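Local coordinates for protein transcription factor tau subunit sfc1 (Schizosaccharomyces pombe, PDB 4BJI) that is part of the tauA domain of TFIIIC, which binds boxA sites of tRNA genes to help recruit RNA polymerase III, and is represented here by its DNA-binding domain, at residues 17-23 and 94-99; 40-45 and 74-78; 122-126 and 133-137. The contacts are given in a common frame with arbitrary orientation. Where two conformers were deposited one is given. Residues are numbered along the deposited sequence.

Interaction 1 (17-23 and 94-99)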
loop_
_atom_site.group_PDB
_atom_site.type_symbol
_atom_site.label_atom_id
_atom_site.label_comp_id
_atom_site.label_asym_id
_atom_site.label_seq_id
_atom_site.Cartn_x
_atom_site.Cartn_y
_atom_site.Cartn_z
HETATM N N MSE A 17 14.329 -1.188 -3.683
HETATM C CA MSE A 17 14.867 -1.677 -2.422
HETATM C C MSE A 17 16.379 -1.618 -2.321
HETATM O O MSE A 17 16.934 -1.722 -1.216
HETATM C CB MSE A 17 14.412 -3.111 -2.169
HETATM C CG MSE A 17 12.923 -3.181 -1.789
HETATM SE SE MSE A 17 12.545 -2.489 0.001
HETATM C CE MSE A 17 13.380 -3.917 0.978
ATOM N N GLY A 18 17.039 -1.477 -3.453
ATOM C CA GLY A 18 18.486 -1.373 -3.463
ATOM C C GLY A 18 19.053 0.010 -3.215
ATOM O O GLY A 18 20.289 0.158 -3.102
ATOM N N VAL A 19 18.213 1.027 -3.093
ATOM C CA VAL A 19 18.700 2.419 -2.982
ATOM C C VAL A 19 19.484 2.587 -1.677
ATOM O O VAL A 19 19.073 2.106 -0.627
ATOM C CB VAL A 19 17.537 3.431 -3.059
ATOM C CG1 VAL A 19 16.642 3.441 -1.764
ATOM C CG2 VAL A 19 18.091 4.833 -3.330
ATOM N N GLU A 20 20.630 3.269 -1.731
ATOM C CA GLU A 20 21.438 3.392 -0.516
ATOM C C GLU A 20 20.727 4.208 0.577
ATOM O O GLU A 20 20.589 3.760 1.722
ATOM C CB GLU A 20 22.799 4.018 -0.836
ATOM C CG GLU A 20 23.754 3.954 0.341
ATOM C CD GLU A 20 25.095 4.600 0.047
ATOM O OE1 GLU A 20 25.561 4.511 -1.110
ATOM O OE2 GLU A 20 25.677 5.205 0.973
ATOM N N SER A 21 20.274 5.390 0.214
ATOM C CA SER A 21 19.590 6.290 1.132
ATOM C C SER A 21 18.310 6.766 0.462
ATOM O O SER A 21 18.322 7.111 -0.721
ATOM C CB SER A 21 20.476 7.498 1.449
ATOM O OG SER A 21 21.740 7.092 1.942
ATOM N N VAL A 22 17.210 6.795 1.200
ATOM C CA VAL A 22 15.967 7.303 0.632
ATOM C C VAL A 22 16.011 8.832 0.453
ATOM O O VAL A 22 16.710 9.560 1.159
ATOM C CB VAL A 22 14.722 6.898 1.451
ATOM C CG1 VAL A 22 14.668 5.396 1.589
ATOM C CG2 VAL A 22 14.727 7.591 2.810
ATOM N N PRO A 23 15.221 9.338 -0.498
ATOM C CA PRO A 23 15.169 10.771 -0.740
ATOM C C PRO A 23 14.784 11.580 0.508
ATOM O O PRO A 23 13.875 11.175 1.242
ATOM C CB PRO A 23 14.065 10.886 -1.798
ATOM C CG PRO A 23 14.089 9.588 -2.509
ATOM C CD PRO A 23 14.365 8.575 -1.427
ATOM N N PHE A 94 9.346 12.139 2.683
ATOM C CA PHE A 94 10.798 12.309 2.598
ATOM C C PHE A 94 11.451 11.993 3.946
ATOM O O PHE A 94 10.926 12.329 5.005
ATOM C CB PHE A 94 11.153 13.736 2.181
ATOM C CG PHE A 94 10.797 14.054 0.740
ATOM C CD1 PHE A 94 11.140 13.204 -0.293
ATOM C CD2 PHE A 94 10.128 15.258 0.414
ATOM C CE1 PHE A 94 10.811 13.501 -1.623
ATOM C CE2 PHE A 94 9.810 15.564 -0.916
ATOM C CZ PHE A 94 10.145 14.674 -1.942
ATOM N N GLY A 95 12.577 11.302 3.858
ATOM C CA GLY A 95 13.409 11.002 5.008
ATOM C C GLY A 95 12.997 9.779 5.799
ATOM O O GLY A 95 13.780 9.336 6.638
ATOM N N TYR A 96 11.809 9.235 5.553
ATOM C CA TYR A 96 11.366 8.040 6.273
ATOM C C TYR A 96 11.785 6.814 5.451
ATOM O O TYR A 96 11.443 6.721 4.267
ATOM C CB TYR A 96 9.852 8.035 6.456
ATOM C CG TYR A 96 9.333 6.826 7.208
ATOM C CD1 TYR A 96 9.473 6.737 8.582
ATOM C CD2 TYR A 96 8.705 5.783 6.569
ATOM C CE1 TYR A 96 9.010 5.624 9.282
ATOM C CE2 TYR A 96 8.242 4.698 7.245
ATOM C CZ TYR A 96 8.406 4.610 8.596
ATOM O OH TYR A 96 7.928 3.500 9.257
ATOM N N ASP A 97 12.551 5.906 6.058
ATOM C CA ASP A 97 13.008 4.677 5.395
ATOM C C ASP A 97 12.308 3.483 6.033
ATOM O O ASP A 97 12.674 3.039 7.120
ATOM C CB ASP A 97 14.527 4.524 5.518
ATOM C CG ASP A 97 15.071 3.408 4.656
ATOM O OD1 ASP A 97 14.289 2.544 4.204
ATOM O OD2 ASP A 97 16.299 3.430 4.396
ATOM N N PRO A 98 11.288 2.938 5.361
ATOM C CA PRO A 98 10.515 1.834 5.945
ATOM C C PRO A 98 11.313 0.556 6.028
ATOM O O PRO A 98 10.886 -0.403 6.708
ATOM C CB PRO A 98 9.330 1.700 4.992
ATOM C CG PRO A 98 9.868 2.199 3.636
ATOM C CD PRO A 98 10.784 3.369 4.039
ATOM N N ARG A 99 12.490 0.513 5.395
ATOM C CA ARG A 99 13.333 -0.670 5.503
ATOM C C ARG A 99 14.080 -0.666 6.823
ATOM O O ARG A 99 14.685 -1.689 7.229
ATOM C CB ARG A 99 14.386 -0.694 4.374
ATOM C CG ARG A 99 13.806 -0.616 3.003
ATOM C CD ARG A 99 14.886 -0.364 1.959
ATOM N NE ARG A 99 15.557 0.909 2.189
ATOM C CZ ARG A 99 16.595 1.318 1.478
ATOM N NH1 ARG A 99 17.046 0.566 0.468
ATOM N NH2 ARG A 99 17.168 2.477 1.779
HETATM O O HOH W 1 17.666 5.772 3.935
#
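Arg-99 lays its long side chain along the 17-23 loop, its methylene CD against the selenium of the selenomethionine at Met-17 (SE to CD, 3.7 Å) and its guanidinium edge against two peptide carbonyls. NH1 donates to Met-17 O and to Val-19 O, both at 2.8 Å, and NH2 reaches the same Val-19 O at 3.1 Å. Asp-97 holds the guanidinium from within its own segment: Arg-99 NE meets OD1 and NH2 meets OD2, each at 2.9 Å, in a two-pronged salt bridge. The same OD1 accepts the backbone N of Arg-99 at 3.0 Å, an Asx turn, consistent with acid and base lying side by side. A water bridges the segments, accepting from Val-22 N (3.0 Å) and donating to Asp-97 OD2 (2.8 Å). Buried Val-22 packs its methyls on backbone and carboxylate carbon, CG2 3.7 Å from Tyr-96 O and CG1 3.7 Å from Asp-97 CG, while Tyr-80 of strand 79-82 packs against it. At the other end, Pro-23 CB and Phe-94 CD1 form an apolar pair at 4.0 Å, and Gly-95 N donates to Pro-23 O at 2.9 Å; the positive phi of Gly-95 suits a residue without a side chain. Arginine fits because one planar group can serve several acceptors: Asp-97 balances its charge within 94-99, and what crosses is hydrogen bonds to neutral carbonyls.

Interaction 2 (40-45 and 74-78)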
loop_
_atom_site.group_PDB
_atom_site.type_symbol
_atom_site.label_atom_id
_atom_site.label_comp_id
_atom_site.label_asym_id
_atom_site.label_seq_id
_atom_site.Cartn_x
_atom_site.Cartn_y
_atom_site.Cartn_z
ATOM N N VAL A 40 -3.595 21.322 -2.064
ATOM C CA VAL A 40 -3.497 19.862 -1.965
ATOM C C VAL A 40 -2.330 19.460 -1.093
ATOM O O VAL A 40 -2.470 18.551 -0.251
ATOM C CB VAL A 40 -3.375 19.217 -3.366
ATOM C CG1 VAL A 40 -3.401 17.705 -3.265
ATOM C CG2 VAL A 40 -4.504 19.730 -4.283
ATOM N N ILE A 41 -1.201 20.156 -1.231
ATOM C CA ILE A 41 -0.036 19.916 -0.387
ATOM C C ILE A 41 -0.391 20.116 1.082
ATOM O O ILE A 41 -0.043 19.273 1.931
ATOM C CB ILE A 41 1.123 20.834 -0.805
ATOM C CG1 ILE A 41 1.629 20.468 -2.203
ATOM C CG2 ILE A 41 2.238 20.797 0.255
ATOM C CD1 ILE A 41 2.612 21.492 -2.772
ATOM N N GLU A 42 -1.128 21.168 1.418
ATOM C CA GLU A 42 -1.526 21.394 2.792
ATOM C C GLU A 42 -2.444 20.310 3.348
ATOM O O GLU A 42 -2.324 19.959 4.536
ATOM C CB GLU A 42 -2.152 22.777 2.945
ATOM C CG GLU A 42 -1.153 23.910 2.677
ATOM C CD GLU A 42 0.100 23.781 3.499
ATOM O OE1 GLU A 42 -0.009 23.635 4.727
ATOM O OE2 GLU A 42 1.194 23.781 2.915
ATOM N N ALA A 43 -3.309 19.745 2.515
ATOM C CA ALA A 43 -4.161 18.642 2.927
ATOM C C ALA A 43 -3.362 17.352 3.124
ATOM O O ALA A 43 -3.709 16.514 3.973
ATOM C CB ALA A 43 -5.246 18.432 1.906
ATOM N N LEU A 44 -2.316 17.158 2.326
ATOM C CA LEU A 44 -1.482 15.961 2.429
ATOM C C LEU A 44 -0.592 15.946 3.654
ATOM O O LEU A 44 -0.294 14.878 4.207
ATOM C CB LEU A 44 -0.584 15.826 1.207
ATOM C CG LEU A 44 -1.281 15.392 -0.071
ATOM C CD1 LEU A 44 -0.339 15.539 -1.249
ATOM C CD2 LEU A 44 -1.768 13.957 0.062
ATOM N N LYS A 45 -0.143 17.111 4.113
ATOM C CA LYS A 45 0.823 17.141 5.194
ATOM C C LYS A 45 0.370 16.361 6.447
ATOM O O LYS A 45 1.122 15.519 6.931
ATOM C CB LYS A 45 1.207 18.602 5.535
ATOM C CG LYS A 45 2.197 19.224 4.514
ATOM C CD LYS A 45 2.445 20.684 4.826
ATOM C CE LYS A 45 3.511 21.283 3.898
ATOM N NZ LYS A 45 3.637 22.770 4.124
ATOM N N ALA A 74 1.057 17.207 -6.537
ATOM C CA ALA A 74 1.326 17.610 -5.151
ATOM C C ALA A 74 2.266 16.614 -4.435
ATOM O O ALA A 74 3.131 17.024 -3.649
ATOM C CB ALA A 74 0.002 17.727 -4.385
ATOM N N LEU A 75 2.085 15.322 -4.714
ATOM C CA LEU A 75 2.844 14.280 -3.992
ATOM C C LEU A 75 4.363 14.491 -4.060
ATOM O O LEU A 75 5.043 14.297 -3.063
ATOM C CB LEU A 75 2.441 12.877 -4.454
ATOM C CG LEU A 75 1.115 12.390 -3.848
ATOM C CD1 LEU A 75 0.504 11.257 -4.605
ATOM C CD2 LEU A 75 1.296 12.030 -2.366
ATOM N N PRO A 76 4.902 14.914 -5.223
ATOM C CA PRO A 76 6.356 15.058 -5.321
ATOM C C PRO A 76 6.956 16.149 -4.443
ATOM O O PRO A 76 8.178 16.240 -4.262
ATOM C CB PRO A 76 6.564 15.388 -6.823
ATOM C CG PRO A 76 5.462 14.718 -7.494
ATOM C CD PRO A 76 4.295 14.990 -6.571
ATOM N N TYR A 77 6.090 16.999 -3.882
ATOM C CA TYR A 77 6.563 18.009 -2.956
ATOM C C TYR A 77 6.806 17.495 -1.545
ATOM O O TYR A 77 7.454 18.164 -0.744
ATOM C CB TYR A 77 5.576 19.192 -2.888
ATOM C CG TYR A 77 5.666 20.109 -4.091
ATOM C CD1 TYR A 77 4.923 19.871 -5.235
ATOM C CD2 TYR A 77 6.546 21.179 -4.093
ATOM C CE1 TYR A 77 5.034 20.699 -6.357
ATOM C CE2 TYR A 77 6.662 22.008 -5.203
ATOM C CZ TYR A 77 5.907 21.750 -6.314
ATOM O OH TYR A 77 6.033 22.604 -7.400
ATOM N N LEU A 78 6.298 16.290 -1.249
ATOM C CA LEU A 78 6.343 15.735 0.096
ATOM C C LEU A 78 6.868 14.312 0.198
ATOM O O LEU A 78 7.150 13.863 1.298
ATOM C CB LEU A 78 4.943 15.721 0.709
ATOM C CG LEU A 78 4.252 17.064 0.841
ATOM C CD1 LEU A 78 2.852 16.846 1.329
ATOM C CD2 LEU A 78 5.028 17.996 1.766
#
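One face of helix 35-50 offers a row of branched aliphatic side chains, and the turn at 74-78 fits between them. Ala-74 is the closest point of the backbones, its CA 5.5 Å from that of Ile-41, and the single methyl of alanine suits this close approach: CB settles into a hollow formed by Val-40 CG1 at 3.6 Å, Leu-44 CD1 at 3.8 Å and Ile-41 CG1 at 3.9 Å. Leu-78 is the answering bump. Its CD1 pushes in among Leu-44 CB at 3.6 Å, Ile-41 O at 3.8 Å and Lys-45 CG at 4.0 Å, so the aliphatic stem of the lysine closes the border of the hollow while its NZ pairs with Glu-42 OE2 at 2.9 Å, one turn back on the helix. Ile-41 reaches outward between Ala-74 and Tyr-77; its CD1 lies 4.0 Å from the centroid of the Tyr-77 ring, an off-centre CH-pi contact. Leu-44 CD1 also touches Leu-75 CD2 at 4.0 Å. No hydrogen bond crosses, so complementary shape and apolar burial hold the pair. Around it, Leu-59 of helix 56-60 packs on both Leu-44 and Leu-75, so helix 35-50, helix 56-60 and the turn following helix 71-74 share one core, consistent with the helix-turn-helix family of this domain. Leu-78 leads directly into strand 79-82, and its backbone bonds to Phe-94 beyond strand 90-93, so the turn connects the helices to the mixed sheet.

Interaction 3 (122-126 and 133-137)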
loop_
_atom_site.group_PDB
_atom_site.type_symbol
_atom_site.label_atom_id
_atom_site.label_comp_id
_atom_site.label_asym_id
_atom_site.label_seq_id
_atom_site.Cartn_x
_atom_site.Cartn_y
_atom_site.Cartn_z
ATOM N N GLY A 122 -17.922 -0.503 -9.711
ATOM C CA GLY A 122 -17.388 -1.175 -8.540
ATOM C C GLY A 122 -16.922 -0.191 -7.486
ATOM O O GLY A 122 -16.860 1.011 -7.745
ATOM N N THR A 123 -16.590 -0.693 -6.298
ATOM C CA THR A 123 -16.128 0.172 -5.213
ATOM C C THR A 123 -14.678 0.580 -5.422
ATOM O O THR A 123 -13.863 -0.195 -5.942
ATOM C CB THR A 123 -16.259 -0.493 -3.824
ATOM O OG1 THR A 123 -15.700 0.375 -2.827
ATOM C CG2 THR A 123 -15.536 -1.843 -3.789
ATOM N N LYS A 124 -14.374 1.814 -5.022
ATOM C CA LYS A 124 -13.040 2.380 -5.158
ATOM C C LYS A 124 -12.274 2.252 -3.856
ATOM O O LYS A 124 -11.222 2.843 -3.700
ATOM C CB LYS A 124 -13.126 3.875 -5.493
ATOM C CG LYS A 124 -13.533 4.234 -6.908
ATOM C CD LYS A 124 -13.524 5.756 -7.056
ATOM C CE LYS A 124 -14.131 6.233 -8.370
ATOM N NZ LYS A 124 -14.664 7.628 -8.258
ATOM N N THR A 125 -12.808 1.503 -2.910
ATOM C CA THR A 125 -12.207 1.463 -1.596
ATOM C C THR A 125 -10.764 0.886 -1.621
ATOM O O THR A 125 -10.381 -0.031 -2.390
ATOM C CB THR A 125 -13.067 0.663 -0.596
ATOM O OG1 THR A 125 -12.522 0.809 0.709
ATOM C CG2 THR A 125 -13.111 -0.826 -0.939
ATOM N N HIS A 126 -9.969 1.429 -0.720
ATOM C CA HIS A 126 -8.622 0.925 -0.435
ATOM C C HIS A 126 -8.636 -0.184 0.641
ATOM O O HIS A 126 -7.624 -0.808 0.909
ATOM C CB HIS A 126 -7.765 2.087 0.053
ATOM C CG HIS A 126 -8.317 2.756 1.273
ATOM N ND1 HIS A 126 -9.504 3.463 1.261
ATOM C CD2 HIS A 126 -7.868 2.800 2.546
ATOM C CE1 HIS A 126 -9.763 3.903 2.481
ATOM N NE2 HIS A 126 -8.772 3.533 3.274
ATOM N N LEU A 133 -18.199 -6.597 -3.061
ATOM C CA LEU A 133 -18.082 -7.077 -4.442
ATOM C C LEU A 133 -17.480 -6.041 -5.401
ATOM O O LEU A 133 -17.553 -4.842 -5.170
ATOM C CB LEU A 133 -19.458 -7.489 -4.963
ATOM C CG LEU A 133 -20.187 -8.554 -4.143
ATOM C CD1 LEU A 133 -21.584 -8.794 -4.772
ATOM C CD2 LEU A 133 -19.391 -9.846 -4.031
ATOM N N PHE A 134 -16.898 -6.541 -6.488
ATOM C CA PHE A 134 -16.413 -5.700 -7.570
ATOM C C PHE A 134 -15.417 -4.630 -7.140
ATOM O O PHE A 134 -15.522 -3.460 -7.519
ATOM C CB PHE A 134 -17.612 -5.027 -8.282
ATOM C CG PHE A 134 -18.713 -5.987 -8.649
ATOM C CD1 PHE A 134 -18.463 -7.065 -9.475
ATOM C CD2 PHE A 134 -20.006 -5.803 -8.173
ATOM C CE1 PHE A 134 -19.460 -7.950 -9.822
ATOM C CE2 PHE A 134 -21.022 -6.694 -8.524
ATOM C CZ PHE A 134 -20.740 -7.766 -9.342
ATOM N N PRO A 135 -14.427 -5.024 -6.336
ATOM C CA PRO A 135 -13.398 -4.047 -6.017
ATOM C C PRO A 135 -12.601 -3.676 -7.264
ATOM O O PRO A 135 -12.316 -4.537 -8.083
ATOM C CB PRO A 135 -12.534 -4.782 -4.983
ATOM C CG PRO A 135 -12.676 -6.207 -5.310
ATOM C CD PRO A 135 -14.140 -6.342 -5.761
ATOM N N THR A 136 -12.256 -2.408 -7.393
ATOM C CA THR A 136 -11.442 -1.947 -8.504
ATOM C C THR A 136 -9.969 -1.770 -8.112
ATOM O O THR A 136 -9.097 -1.696 -8.969
ATOM C CB THR A 136 -11.941 -0.594 -9.021
ATOM O OG1 THR A 136 -11.756 0.408 -8.007
ATOM C CG2 THR A 136 -13.418 -0.666 -9.412
ATOM N N ASN A 137 -9.677 -1.745 -6.819
ATOM C CA ASN A 137 -8.316 -1.570 -6.354
ATOM C C ASN A 137 -7.518 -2.847 -6.510
ATOM O O ASN A 137 -8.048 -3.943 -6.288
ATOM C CB ASN A 137 -8.378 -1.202 -4.877
ATOM C CG ASN A 137 -7.065 -0.771 -4.337
ATOM O OD1 ASN A 137 -6.256 -0.134 -5.049
ATOM N ND2 ASN A 137 -6.812 -1.124 -3.078
HETATM O O HOH W 2 -11.563 -1.563 -4.390
#
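An ST turn shapes the 122-126 segment, part of a surface loop between strands 109-111 and 139-141: Thr-123 OG1 accepts the backbone N of Thr-125 at 3.1 Å. Thr-123 O, in the same turn, faces 133-137, which runs alongside in broadly the same direction, and Thr-136 takes it twice, through its N at 3.1 Å and its OG1 at 3.0 Å. Threonine suits this spot because its short hydroxyl reaches the carbonyl that its own backbone already binds. Toward the start of both segments, Thr-123 N makes a weak hydrogen bond to Phe-134 O, 3.2 Å, and Gly-122, without a CB and poorly ordered, has its CA modelled 3.1 Å from Phe-134 O. Thr-123 CG2 rests 3.8 Å from Pro-135 CA, and the proline ring packs on Leu-186 and Leu-189 of helix 172-189. On the other segment, His-126 bonds to Asn-61. Where the backbones part, a water fills the gap, donating to Thr-123 O at 3.1 Å and Thr-125 O at 2.8 Å and accepting from Asn-137 N at 3.1 Å.

Interaction 2 is the buried contact of the three, and its crossing chemistry is apolar; interactions 1 and 3 lie at the surface and depend on hydrogen bonds to backbone carbonyls, each with a bridging water. Interactions 1 and 2 each hold a salt bridge within one segment, but only in interaction 1 does a bridged residue, the arginine, also make the crossing bonds. These two share the helix-turn-helix family region and touch: Phe-94 N lies 3.1 Å from Leu-78 O, a probable hydrogen bond. Interaction 2 thus joins helices to the sheet from whose strands 14-15 and 90-93 the loops of interaction 1 emerge. Interaction 3 follows later, its nearest atoms about 17 Å from interaction 1 and about 13 Å from interaction 2.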